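PDB 3E2V: 3'-5'-exonuclease from Saccharomyces cerevisiae, which cuts double-stranded DNA endonucleolytically and degrades it from the 3' to the 5' end, probably with magnesium as cofactor. Local coordinates for residues 251-255 with 300-304. Sequence-based numbering, arbitrary orientation.
Sequences VVHSF and LETDA. With MG (magnesium ion), chain E.
With CG anti to the backbone N (chi1 162°), the imidazole of His-253, just beyond Val-252, meets Glu-301 at one ring nitrogen and a magnesium ion at the other; Asp-303, its CG likewise anti to the backbone N, reaches the same ion. The site lies at the C-terminal ends of the parallel strands of the TIM barrel of a TatD-type metallo-dependent hydrolase, where the loops after strands 250-252 and 298-300 converge. His-253 NE2 and Asp-303 OD1 each bind magnesium at 2.2 Å, and four waters make up six ligands, water 4 the most distant at 2.6 Å. OD1 lies at the imidazole edge beside CE1, but the Asp-303 carboxylate is twisted 65° from the ring plane. Asn-20 ND2 bonds OD1 as well, whereas OD2 accepts from metal-bound water 1 at 2.8 Å. Glu-301 belongs to the second shell and positions His-253. Its chain, extended beyond CG, brings the carboxylate to the ring edge, where the two planes lie only 9° apart, and OE2 accepts from His-253 ND1 at 2.9 Å. This His-carboxylate bond helps to fix the rotation of the ring, with NE2 facing the metal. OE2 also takes the backbone N-H of Ser-254, while OE1 is bonded by Asn-277 ND2, which also reaches Ser-254 OG. Ser-254 CB sits over the centre of the imidazole, 3.5 Å above its plane. Phe-200 stacks on the same ring, and Glu-161, a magnesium ligand in this protein though not bound in this model, lies close to it. The two donors to Glu-301 OE2 arrive from opposite faces of the carboxylate, His-253 ND1 on one and Ser-254 N, 2.8 Å away, on the other.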
loop_
_atom_site.group_PDB
_atom_site.type_symbol
_atom_site.label_atom_id
_atom_site.label_comp_id
_atom_site.label_asym_id
_atom_site.label_seq_id
_atom_site.Cartn_x
_atom_site.Cartn_y
_atom_site.Cartn_z
ATOM N N VAL A 251 -2.241 -2.705 -8.710
ATOM C CA VAL A 251 -2.195 -1.375 -8.115
ATOM C C VAL A 251 -0.772 -1.035 -7.733
ATOM O O VAL A 251 -0.162 -1.729 -6.904
ATOM C CB VAL A 251 -3.122 -1.305 -6.880
ATOM C CG1 VAL A 251 -2.990 0.048 -6.180
ATOM C CG2 VAL A 251 -4.582 -1.590 -7.281
ATOM N N VAL A 252 -0.231 0.009 -8.366
ATOM C CA VAL A 252 1.108 0.470 -8.046
ATOM C C VAL A 252 1.014 1.563 -6.983
ATOM O O VAL A 252 0.716 2.724 -7.293
ATOM C CB VAL A 252 1.861 0.963 -9.324
ATOM C CG1 VAL A 252 3.317 1.363 -8.974
ATOM C CG2 VAL A 252 1.825 -0.092 -10.442
ATOM N N HIS A 253 1.287 1.174 -5.739
ATOM C CA HIS A 253 1.159 2.017 -4.532
ATOM C C HIS A 253 2.183 3.148 -4.528
ATOM O O HIS A 253 3.312 2.998 -5.014
ATOM C CB HIS A 253 1.299 1.085 -3.274
ATOM C CG HIS A 253 1.618 1.753 -1.958
ATOM N ND1 HIS A 253 0.844 2.754 -1.400
ATOM C CD2 HIS A 253 2.589 1.479 -1.044
ATOM C CE1 HIS A 253 1.349 3.098 -0.224
ATOM N NE2 HIS A 253 2.413 2.347 0.011
ATOM N N SER A 254 1.783 4.294 -3.987
ATOM C CA SER A 254 2.746 5.339 -3.618
ATOM C C SER A 254 3.699 5.717 -4.760
ATOM O O SER A 254 4.922 5.707 -4.600
ATOM C CB SER A 254 3.533 4.898 -2.370
ATOM O OG SER A 254 4.230 6.012 -1.818
ATOM N N PHE A 255 3.124 6.031 -5.921
ATOM C CA PHE A 255 3.921 6.321 -7.099
ATOM C C PHE A 255 4.619 7.678 -7.035
ATOM O O PHE A 255 3.968 8.710 -6.836
ATOM C CB PHE A 255 3.050 6.279 -8.350
ATOM C CG PHE A 255 3.823 6.563 -9.601
ATOM C CD1 PHE A 255 4.685 5.595 -10.117
ATOM C CD2 PHE A 255 3.738 7.798 -10.237
ATOM C CE1 PHE A 255 5.425 5.837 -11.275
ATOM C CE2 PHE A 255 4.495 8.044 -11.406
ATOM C CZ PHE A 255 5.327 7.062 -11.911
ATOM N N LEU A 300 -6.426 7.105 -4.509
ATOM C CA LEU A 300 -5.921 8.016 -3.478
ATOM C C LEU A 300 -5.519 7.244 -2.230
ATOM O O LEU A 300 -6.133 6.227 -1.872
ATOM C CB LEU A 300 -7.013 9.027 -3.110
ATOM C CG LEU A 300 -7.489 9.950 -4.227
ATOM C CD1 LEU A 300 -8.708 10.771 -3.770
ATOM C CD2 LEU A 300 -6.338 10.862 -4.588
ATOM N N GLU A 301 -4.501 7.761 -1.543
ATOM C CA GLU A 301 -3.978 7.139 -0.329
ATOM C C GLU A 301 -3.235 8.182 0.453
ATOM O O GLU A 301 -2.827 9.215 -0.105
ATOM C CB GLU A 301 -3.021 5.976 -0.636
ATOM C CG GLU A 301 -2.274 6.126 -1.954
ATOM C CD GLU A 301 -1.000 5.288 -2.006
ATOM O OE1 GLU A 301 -0.164 5.423 -1.092
ATOM O OE2 GLU A 301 -0.837 4.524 -2.968
ATOM N N THR A 302 -3.071 7.926 1.751
ATOM C CA THR A 302 -2.259 8.828 2.580
ATOM C C THR A 302 -0.848 8.307 2.831
ATOM O O THR A 302 0.094 9.092 3.006
ATOM C CB THR A 302 -2.879 9.117 3.975
ATOM O OG1 THR A 302 -3.045 7.890 4.710
ATOM C CG2 THR A 302 -4.187 9.892 3.864
ATOM N N ASP A 303 -0.680 6.980 2.861
ATOM C CA ASP A 303 0.567 6.359 3.362
ATOM C C ASP A 303 0.819 6.716 4.825
ATOM O O ASP A 303 1.957 6.590 5.309
ATOM C CB ASP A 303 1.787 6.693 2.479
ATOM C CG ASP A 303 2.843 5.614 2.533
ATOM O OD1 ASP A 303 2.469 4.415 2.576
ATOM O OD2 ASP A 303 4.049 5.961 2.527
ATOM N N ALA A 304 -0.240 7.117 5.533
ATOM C CA ALA A 304 -0.080 7.496 6.952
ATOM C C ALA A 304 0.652 6.361 7.707
ATOM O O ALA A 304 0.371 5.174 7.487
ATOM C CB ALA A 304 -1.406 7.772 7.557
HETATM MG MG MG E . 3.766 2.799 1.700
HETATM O O HOH W 1 5.087 4.020 0.801
HETATM O O HOH W 2 4.921 2.962 3.400
HETATM O O HOH W 3 2.734 1.345 2.726
HETATM O O HOH W 4 5.449 1.112 0.719
#